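Long-range contacts in 6-phosphogluconate dehydrogenase, NAD-binding (Geobacter metallireducens, PDB 3PEF), which probably reduces succinic semialdehyde to gamma-hydroxybutyrate with a nicotinamide cofactor, as a beta-hydroxyacid dehydrogenase that binds NADP+: residues S1-F6 with G24-I29; R89-M94 with G114-A119; A100-I105 with G162-G167. The protein carries 2 engineered substitutions. One frame throughout, in Å; residues are numbered along the deposited sequence. Where two conformers were deposited one is given.

Contact 1 (S1-F6 with G24-I29). Engineered in segment 1-6: Ser1 (natural residue Met).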
loop_
_atom_site.group_PDB
_atom_site.type_symbol
_atom_site.label_atom_id
_atom_site.label_comp_id
_atom_site.label_asym_id
_atom_site.label_seq_id
_atom_site.Cartn_x
_atom_site.Cartn_y
_atom_site.Cartn_z
ATOM N N SER A 1 -19.187 -22.901 -42.838
ATOM C CA SER A 1 -19.933 -24.153 -42.709
ATOM C C SER A 1 -20.095 -24.554 -41.247
ATOM O O SER A 1 -21.205 -24.804 -40.779
ATOM C CB SER A 1 -19.228 -25.274 -43.474
ATOM O OG SER A 1 -19.862 -26.522 -43.246
ATOM N N GLN A 2 -18.962 -24.625 -40.555
ATOM C CA GLN A 2 -18.874 -24.886 -39.120
ATOM C C GLN A 2 -20.052 -24.369 -38.292
ATOM O O GLN A 2 -20.523 -23.253 -38.491
ATOM C CB GLN A 2 -17.600 -24.229 -38.580
ATOM C CG GLN A 2 -16.331 -25.034 -38.749
ATOM C CD GLN A 2 -15.959 -25.767 -37.478
ATOM O OE1 GLN A 2 -14.809 -26.164 -37.286
ATOM N NE2 GLN A 2 -16.935 -25.939 -36.590
ATOM N N LYS A 3 -20.497 -25.176 -37.335
ATOM C CA LYS A 3 -21.541 -24.764 -36.398
ATOM C C LYS A 3 -20.954 -24.515 -35.011
ATOM O O LYS A 3 -20.320 -25.407 -34.443
ATOM C CB LYS A 3 -22.613 -25.849 -36.333
ATOM C CG LYS A 3 -23.816 -25.523 -35.471
ATOM C CD LYS A 3 -24.877 -26.616 -35.652
ATOM C CE LYS A 3 -26.077 -26.413 -34.744
ATOM N NZ LYS A 3 -26.839 -25.191 -35.094
ATOM N N PHE A 4 -21.157 -23.303 -34.478
ATOM C CA PHE A 4 -20.705 -22.934 -33.128
ATOM C C PHE A 4 -21.825 -22.360 -32.260
ATOM O O PHE A 4 -22.695 -21.643 -32.753
ATOM C CB PHE A 4 -19.595 -21.873 -33.178
ATOM C CG PHE A 4 -18.319 -22.337 -33.820
ATOM C CD1 PHE A 4 -17.556 -23.339 -33.233
ATOM C CD2 PHE A 4 -17.854 -21.738 -34.980
ATOM C CE1 PHE A 4 -16.358 -23.756 -33.806
ATOM C CE2 PHE A 4 -16.646 -22.153 -35.572
ATOM C CZ PHE A 4 -15.910 -23.164 -34.986
ATOM N N GLY A 5 -21.777 -22.656 -30.963
ATOM C CA GLY A 5 -22.619 -21.977 -29.989
ATOM C C GLY A 5 -21.886 -20.775 -29.400
ATOM O O GLY A 5 -20.656 -20.776 -29.309
ATOM N N PHE A 6 -22.619 -19.735 -29.007
ATOM C CA PHE A 6 -21.981 -18.629 -28.298
ATOM C C PHE A 6 -22.871 -18.076 -27.189
ATOM O O PHE A 6 -24.030 -17.717 -27.402
ATOM C CB PHE A 6 -21.499 -17.517 -29.243
ATOM C CG PHE A 6 -20.301 -16.744 -28.715
ATOM C CD1 PHE A 6 -19.063 -16.830 -29.352
ATOM C CD2 PHE A 6 -20.416 -15.934 -27.590
ATOM C CE1 PHE A 6 -17.957 -16.129 -28.881
ATOM C CE2 PHE A 6 -19.312 -15.239 -27.093
ATOM C CZ PHE A 6 -18.078 -15.323 -27.741
ATOM N N GLY A 24 -18.754 -16.943 -41.886
ATOM C CA GLY A 24 -19.608 -17.905 -42.561
ATOM C C GLY A 24 -20.016 -19.078 -41.687
ATOM O O GLY A 24 -20.642 -20.014 -42.170
ATOM N N CYS A 25 -19.670 -19.033 -40.403
ATOM C CA CYS A 25 -20.129 -20.063 -39.481
ATOM C C CYS A 25 -21.626 -19.976 -39.252
ATOM O O CYS A 25 -22.239 -18.929 -39.417
ATOM C CB CYS A 25 -19.426 -19.946 -38.134
ATOM S SG CYS A 25 -17.634 -20.172 -38.214
ATOM N N SER A 26 -22.204 -21.106 -38.883
ATOM C CA SER A 26 -23.578 -21.162 -38.435
ATOM C C SER A 26 -23.527 -21.027 -36.910
ATOM O O SER A 26 -23.002 -21.906 -36.238
ATOM C CB SER A 26 -24.193 -22.494 -38.874
ATOM O OG SER A 26 -25.404 -22.753 -38.202
ATOM N N VAL A 27 -24.034 -19.915 -36.371
ATOM C CA VAL A 27 -23.857 -19.600 -34.945
ATOM C C VAL A 27 -25.201 -19.497 -34.199
ATOM O O VAL A 27 -26.110 -18.766 -34.622
ATOM C CB VAL A 27 -23.043 -18.279 -34.748
ATOM C CG1 VAL A 27 -22.716 -18.056 -33.290
ATOM C CG2 VAL A 27 -21.734 -18.310 -35.557
ATOM N N THR A 28 -25.318 -20.258 -33.116
ATOM C CA THR A 28 -26.477 -20.237 -32.212
ATOM C C THR A 28 -26.040 -19.447 -30.978
ATOM O O THR A 28 -24.992 -19.735 -30.389
ATOM C CB THR A 28 -26.903 -21.680 -31.784
ATOM O OG1 THR A 28 -27.288 -22.442 -32.934
ATOM C CG2 THR A 28 -28.062 -21.650 -30.791
ATOM N N ILE A 29 -26.811 -18.432 -30.602
ATOM C CA ILE A 29 -26.357 -17.508 -29.567
ATOM C C ILE A 29 -27.370 -17.337 -28.457
ATOM O O ILE A 29 -28.567 -17.572 -28.653
ATOM C CB ILE A 29 -26.031 -16.119 -30.153
ATOM C CG1 ILE A 29 -27.300 -15.471 -30.715
ATOM C CG2 ILE A 29 -24.945 -16.248 -31.239
ATOM C CD1 ILE A 29 -27.040 -14.177 -31.464
#
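Phe4 and Cys25 adopt the same first torsion, with CG (chi1 -65°) and SG (chi1 -62°) each anti to the carbonyl carbon and beside its own backbone N, and from neighbouring strands this brings the sulfur to the ring edge. They belong to the first beta-alpha-beta unit of the Rossmann fold, in which strand 3-7, helix 11-22 and strand 26-30 follow in order. The sulfur meets the phenyl ring in its plane, SG lying 3.4 Å from Phe4 CE2, a sulfur-aromatic contact rather than packing over a face. Phe62, on the adjoining strand 60-63, brings its own ring against that of Phe4. Along the backbone the two parallel strands zip together in an alternating ladder. Ser26 N donates to Gln2 O, Phe4 N to Ser26 O, Thr28 N to Phe4 O and, in the shortest of the four bonds, Phe6 N to Thr28 O (2.7 Å), each donor lying close to the C=O axis or in the carbonyl plane. Gly24, just beyond helix 11-22, has a positive phi and closes a Schellman motif, and so leads the chain into the second strand. On the face carrying Lys3 and Thr28, the lysine runs extended from a CG anti to the backbone N before bending at its last torsion, which leaves NZ 3.5 Å from Thr28 OG1; that hydroxyl makes a weak hydrogen bond to Glu46. On the other face Phe6 packs against helix 11-22 through Met16 and Ala17, while its CB rests 4.2 Å from Ile29 CG2.

Contact 2 (R89-M94 with G114-A119). With EDO (1,2-ethanediol), chain N.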
loop_
_atom_site.group_PDB
_atom_site.type_symbol
_atom_site.label_atom_id
_atom_site.label_comp_id
_atom_site.label_asym_id
_atom_site.label_seq_id
_atom_site.Cartn_x
_atom_site.Cartn_y
_atom_site.Cartn_z
ATOM N N ARG A 89 -19.975 -33.245 -26.786
ATOM C CA ARG A 89 -20.045 -31.850 -27.218
ATOM C C ARG A 89 -19.160 -31.021 -26.293
ATOM O O ARG A 89 -19.017 -31.350 -25.110
ATOM C CB ARG A 89 -21.498 -31.347 -27.231
ATOM C CG ARG A 89 -22.373 -32.103 -28.237
ATOM C CD ARG A 89 -23.769 -31.485 -28.381
ATOM N NE ARG A 89 -24.582 -31.652 -27.173
ATOM C CZ ARG A 89 -25.237 -32.762 -26.864
ATOM N NH1 ARG A 89 -25.170 -33.815 -27.672
ATOM N NH2 ARG A 89 -25.964 -32.822 -25.753
ATOM N N GLY A 90 -18.550 -29.964 -26.834
ATOM C CA GLY A 90 -17.545 -29.208 -26.104
ATOM C C GLY A 90 -18.008 -27.846 -25.608
ATOM O O GLY A 90 -18.824 -27.169 -26.254
ATOM N N TYR A 91 -17.491 -27.457 -24.444
ATOM C CA TYR A 91 -17.768 -26.152 -23.857
ATOM C C TYR A 91 -16.435 -25.443 -23.653
ATOM O O TYR A 91 -15.542 -25.955 -22.978
ATOM C CB TYR A 91 -18.490 -26.309 -22.520
ATOM C CG TYR A 91 -18.984 -25.007 -21.898
ATOM C CD1 TYR A 91 -18.597 -24.628 -20.610
ATOM C CD2 TYR A 91 -19.833 -24.158 -22.605
ATOM C CE1 TYR A 91 -19.068 -23.436 -20.027
ATOM C CE2 TYR A 91 -20.309 -22.979 -22.042
ATOM C CZ TYR A 91 -19.932 -22.621 -20.753
ATOM O OH TYR A 91 -20.410 -21.441 -20.218
ATOM N N VAL A 92 -16.295 -24.276 -24.261
ATOM C CA VAL A 92 -15.051 -23.516 -24.169
ATOM C C VAL A 92 -15.317 -22.200 -23.433
ATOM O O VAL A 92 -15.833 -21.246 -24.020
ATOM C CB VAL A 92 -14.482 -23.192 -25.568
ATOM C CG1 VAL A 92 -13.186 -22.397 -25.443
ATOM C CG2 VAL A 92 -14.254 -24.479 -26.383
ATOM N N ASP A 93 -15.008 -22.151 -22.146
ATOM C CA ASP A 93 -15.265 -20.933 -21.378
ATOM C C ASP A 93 -14.104 -19.955 -21.500
ATOM O O ASP A 93 -12.973 -20.246 -21.072
ATOM C CB ASP A 93 -15.571 -21.234 -19.900
ATOM C CG ASP A 93 -16.285 -20.061 -19.193
ATOM O OD1 ASP A 93 -16.314 -18.936 -19.741
ATOM O OD2 ASP A 93 -16.835 -20.269 -18.095
ATOM N N MET A 94 -14.394 -18.799 -22.086
ATOM C CA MET A 94 -13.368 -17.780 -22.347
ATOM C C MET A 94 -13.448 -16.606 -21.365
ATOM O O MET A 94 -12.707 -15.613 -21.475
ATOM C CB MET A 94 -13.442 -17.314 -23.802
ATOM C CG MET A 94 -13.451 -18.488 -24.780
ATOM S SD MET A 94 -13.508 -18.011 -26.530
ATOM C CE MET A 94 -11.864 -17.297 -26.795
ATOM N N GLY A 114 -19.516 -34.382 -21.467
ATOM C CA GLY A 114 -19.041 -33.382 -22.411
ATOM C C GLY A 114 -17.544 -33.140 -22.258
ATOM O O GLY A 114 -16.889 -33.774 -21.430
ATOM N N ARG A 115 -16.999 -32.226 -23.052
ATOM C CA ARG A 115 -15.576 -31.896 -22.963
ATOM C C ARG A 115 -15.402 -30.417 -22.626
ATOM O O ARG A 115 -16.250 -29.595 -22.979
ATOM C CB ARG A 115 -14.856 -32.273 -24.262
ATOM C CG ARG A 115 -14.783 -33.809 -24.490
ATOM C CD ARG A 115 -14.241 -34.169 -25.873
ATOM N NE ARG A 115 -14.996 -33.483 -26.919
ATOM C CZ ARG A 115 -14.479 -33.073 -28.074
ATOM N NH1 ARG A 115 -13.200 -33.288 -28.340
ATOM N NH2 ARG A 115 -15.244 -32.446 -28.959
ATOM N N PHE A 116 -14.316 -30.074 -21.934
ATOM C CA PHE A 116 -14.140 -28.695 -21.486
ATOM C C PHE A 116 -12.751 -28.108 -21.718
ATOM O O PHE A 116 -11.746 -28.792 -21.540
ATOM C CB PHE A 116 -14.494 -28.563 -20.011
ATOM C CG PHE A 116 -14.327 -27.176 -19.485
ATOM C CD1 PHE A 116 -15.302 -26.222 -19.700
ATOM C CD2 PHE A 116 -13.179 -26.814 -18.796
ATOM C CE1 PHE A 116 -15.139 -24.936 -19.222
ATOM C CE2 PHE A 116 -13.020 -25.541 -18.309
ATOM C CZ PHE A 116 -14.003 -24.598 -18.519
ATOM N N LEU A 117 -12.723 -26.826 -22.092
ATOM C CA LEU A 117 -11.498 -26.077 -22.387
ATOM C C LEU A 117 -11.730 -24.688 -21.813
ATOM O O LEU A 117 -12.771 -24.091 -22.063
ATOM C CB LEU A 117 -11.345 -25.929 -23.907
ATOM C CG LEU A 117 -10.069 -25.993 -24.781
ATOM C CD1 LEU A 117 -10.075 -24.908 -25.860
ATOM C CD2 LEU A 117 -8.722 -26.033 -24.045
ATOM N N GLU A 118 -10.795 -24.157 -21.044
ATOM C CA GLU A 118 -10.883 -22.734 -20.714
ATOM C C GLU A 118 -10.042 -22.012 -21.729
ATOM O O GLU A 118 -9.009 -22.525 -22.131
ATOM C CB GLU A 118 -10.362 -22.432 -19.314
ATOM C CG GLU A 118 -8.875 -22.672 -19.139
ATOM C CD GLU A 118 -8.392 -22.279 -17.753
ATOM O OE1 GLU A 118 -7.234 -22.587 -17.410
ATOM O OE2 GLU A 118 -9.168 -21.659 -16.999
ATOM N N ALA A 119 -10.473 -20.834 -22.168
ATOM C CA ALA A 119 -9.623 -20.042 -23.054
ATOM C C ALA A 119 -9.847 -18.548 -22.894
ATOM O O ALA A 119 -10.393 -17.904 -23.787
ATOM C CB ALA A 119 -9.805 -20.487 -24.521
HETATM C C1 EDO N . -11.091 -30.502 -18.638
HETATM O O1 EDO N . -11.597 -31.051 -19.855
HETATM C C2 EDO N . -12.032 -30.790 -17.474
HETATM O O2 EDO N . -11.369 -30.394 -16.269
#
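Strands 90-93 and 115-118 run parallel, their axes 4.7 Å apart and inclined by 16°, and five backbone hydrogen bonds join them from Arg115 N to Arg89 O at one end to Ala119 N to Asp93 O at the other. The bond from Asp93 N to Leu117 O (3.0 Å) is the most bent, with an N-H...O angle of 133°, whereas Ala119 N approaches Asp93 O from above the carbonyl plane. Tyr91 and Phe116, both with CG anti to the backbone N, lie side by side and point the same way. Tyr91 CD1 sits at the edge of the Phe116 ring, in its plane and 3.7 Å from CE1, and Asp93 CB adjoins the same edge. Strand 90-93, helix 99-111 and strand 115-122 form a beta-alpha-beta unit of the Rossmann-type cofactor domain. On its opposite sheet face Val92 CG1 lies 4.0 Å from Leu117 CD1 and equally far from Ala119 CB; Phe151 of helix 141-154 packs on both Val92 and Leu117. Beyond the strands, Met94 folds over the Ala119 carbonyl, with CB only 3.1 Å from Ala119 O. The buried Glu118 carboxylate reaches away from strand 90-93, its OE1 accepting from the amides of Gly165 and Ala168. A 1,2-ethanediol molecule, probably from the crystallisation liquor, donates through O1 to Phe116 O at 2.8 Å.

Contact 3 (A100-I105 with G162-G167)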
loop_
_atom_site.group_PDB
_atom_site.type_symbol
_atom_site.label_atom_id
_atom_site.label_comp_id
_atom_site.label_asym_id
_atom_site.label_seq_id
_atom_site.Cartn_x
_atom_site.Cartn_y
_atom_site.Cartn_z
ATOM N N ALA A 100 -9.832 -22.088 -9.787
ATOM C CA ALA A 100 -10.685 -23.094 -9.161
ATOM C C ALA A 100 -12.085 -23.090 -9.780
ATOM O O ALA A 100 -12.745 -24.133 -9.882
ATOM C CB ALA A 100 -10.742 -22.895 -7.663
ATOM N N THR A 101 -12.549 -21.918 -10.209
ATOM C CA THR A 101 -13.835 -21.866 -10.891
ATOM C C THR A 101 -13.813 -22.639 -12.206
ATOM O O THR A 101 -14.678 -23.474 -12.453
ATOM C CB THR A 101 -14.263 -20.424 -11.165
ATOM O OG1 THR A 101 -14.519 -19.782 -9.918
ATOM C CG2 THR A 101 -15.506 -20.394 -12.026
ATOM N N SER A 102 -12.823 -22.377 -13.051
ATOM C CA SER A 102 -12.793 -23.054 -14.339
ATOM C C SER A 102 -12.602 -24.569 -14.171
ATOM O O SER A 102 -13.189 -25.360 -14.909
ATOM C CB SER A 102 -11.732 -22.459 -15.258
ATOM O OG SER A 102 -10.446 -22.715 -14.748
ATOM N N GLN A 103 -11.815 -24.980 -13.181
ATOM C CA GLN A 103 -11.625 -26.410 -12.938
ATOM C C GLN A 103 -12.932 -27.084 -12.490
ATOM O O GLN A 103 -13.263 -28.185 -12.935
ATOM C CB GLN A 103 -10.510 -26.639 -11.910
ATOM C CG GLN A 103 -9.123 -26.260 -12.412
ATOM C CD GLN A 103 -8.085 -26.228 -11.297
ATOM O OE1 GLN A 103 -8.414 -26.056 -10.128
ATOM N NE2 GLN A 103 -6.823 -26.397 -11.664
ATOM N N ARG A 104 -13.652 -26.399 -11.607
ATOM C CA ARG A 104 -14.956 -26.819 -11.100
ATOM C C ARG A 104 -15.921 -27.070 -12.262
ATOM O O ARG A 104 -16.580 -28.115 -12.362
ATOM C CB ARG A 104 -15.485 -25.679 -10.221
ATOM C CG ARG A 104 -16.660 -25.967 -9.309
ATOM C CD ARG A 104 -16.908 -24.749 -8.391
ATOM N NE ARG A 104 -15.797 -24.548 -7.459
ATOM C CZ ARG A 104 -15.188 -23.389 -7.218
ATOM N NH1 ARG A 104 -15.567 -22.276 -7.833
ATOM N NH2 ARG A 104 -14.188 -23.347 -6.347
ATOM N N ILE A 105 -16.015 -26.074 -13.138
ATOM C CA ILE A 105 -16.877 -26.177 -14.289
ATOM C C ILE A 105 -16.465 -27.346 -15.189
ATOM O O ILE A 105 -17.296 -28.172 -15.590
ATOM C CB ILE A 105 -16.860 -24.866 -15.098
ATOM C CG1 ILE A 105 -17.637 -23.781 -14.347
ATOM C CG2 ILE A 105 -17.458 -25.097 -16.461
ATOM C CD1 ILE A 105 -17.307 -22.357 -14.811
ATOM N N GLY A 162 -1.575 -26.190 -21.000
ATOM C CA GLY A 162 -1.600 -27.379 -20.168
ATOM C C GLY A 162 -2.986 -27.675 -19.641
ATOM O O GLY A 162 -3.976 -27.458 -20.334
ATOM N N ASP A 163 -3.058 -28.159 -18.408
ATOM C CA ASP A 163 -4.337 -28.530 -17.791
ATOM C C ASP A 163 -5.181 -27.311 -17.395
ATOM O O ASP A 163 -4.659 -26.206 -17.226
ATOM C CB ASP A 163 -4.084 -29.387 -16.554
ATOM C CG ASP A 163 -3.344 -30.667 -16.873
ATOM O OD1 ASP A 163 -3.543 -31.204 -17.986
ATOM O OD2 ASP A 163 -2.569 -31.140 -16.009
ATOM N N VAL A 164 -6.478 -27.528 -17.219
ATOM C CA VAL A 164 -7.390 -26.456 -16.832
ATOM C C VAL A 164 -6.850 -25.758 -15.603
ATOM O O VAL A 164 -6.429 -26.409 -14.641
ATOM C CB VAL A 164 -8.806 -26.985 -16.531
ATOM C CG1 VAL A 164 -9.761 -25.816 -16.205
ATOM C CG2 VAL A 164 -9.326 -27.797 -17.715
ATOM N N GLY A 165 -6.850 -24.429 -15.635
ATOM C CA GLY A 165 -6.336 -23.667 -14.517
ATOM C C GLY A 165 -5.126 -22.854 -14.910
ATOM O O GLY A 165 -4.949 -21.737 -14.421
ATOM N N LYS A 166 -4.306 -23.410 -15.805
ATOM C CA LYS A 166 -3.097 -22.743 -16.288
ATOM C C LYS A 166 -3.450 -21.510 -17.122
ATOM O O LYS A 166 -2.788 -20.480 -17.034
ATOM C CB LYS A 166 -2.229 -23.705 -17.114
ATOM C CG LYS A 166 -1.469 -24.746 -16.287
ATOM C CD LYS A 166 -0.185 -24.162 -15.716
ATOM C CE LYS A 166 0.414 -25.020 -14.595
ATOM N NZ LYS A 166 -0.000 -24.535 -13.233
ATOM N N GLY A 167 -4.498 -21.623 -17.931
ATOM C CA GLY A 167 -4.980 -20.487 -18.691
ATOM C C GLY A 167 -5.484 -19.361 -17.799
ATOM O O GLY A 167 -5.145 -18.184 -18.008
#
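A single hydrogen bond joins the helical residues 100-105 to the segment 162-167, a loop that runs into helix 166-194; it goes from Gln103 NE2 to Val164 O at 3.0 Å and is nearly straight at 166°. The glutamine chain is extended beyond CG and slides past Val164 in the opposite direction, which delivers its amide to the carbonyl. The oxygen lies almost in the Gln103 amide plane, whereas NE2 stands above the carbonyl plane, 31° out of it. Gly165 CA lies 4.0 Å from Gln103 NE2, so placed that a side chain on it would clash with the amide. Packing comes from one branch of Val164: CG1, anti to the backbone N, touches Gln103 CG at 3.9 Å and Ser102 OG at 3.5 Å. Among the polar groups, Ser102 OG occupies the crowded position between its backbone N and carbonyl carbon (chi1 67°), where it pairs with Glu118 OE2 and with Pro99 O one turn earlier in the helix. The hydroxyl is thereby satisfied from outside the loop and meets Val164 only by packing. Gly165 is the N-cap residue of the long helix 166-194, so the loop carries the chain from the cofactor domain into that helix. Val164 also rests on Phe116 and Glu118 of strand 115-122, which places the loop against both helix 99-111 and the strand that follows it.

In the fold
Contacts 1 and 2 belong to one sheet, their centres about 15 Å apart, with strand 60-63 between them. Contact 3 lies about 10 Å from contact 2, centre to centre, but about 25 Å from contact 1. Glu118 connects contacts 2 and 3, its OE1 2.6 Å from Gly165 N and its OE2 2.8 Å from Ser102 OG, and so ties strand 115-122 to helix 99-111 and to the start of helix 166-194, whose N-terminal amides would probably favour its charged form. NADP+ lies about 8 Å from the Phe6 side chain and about 7 Å from that of Met94, while the Glu118 side chain is about 7 Å from that of Lys171, the predicted active-site residue.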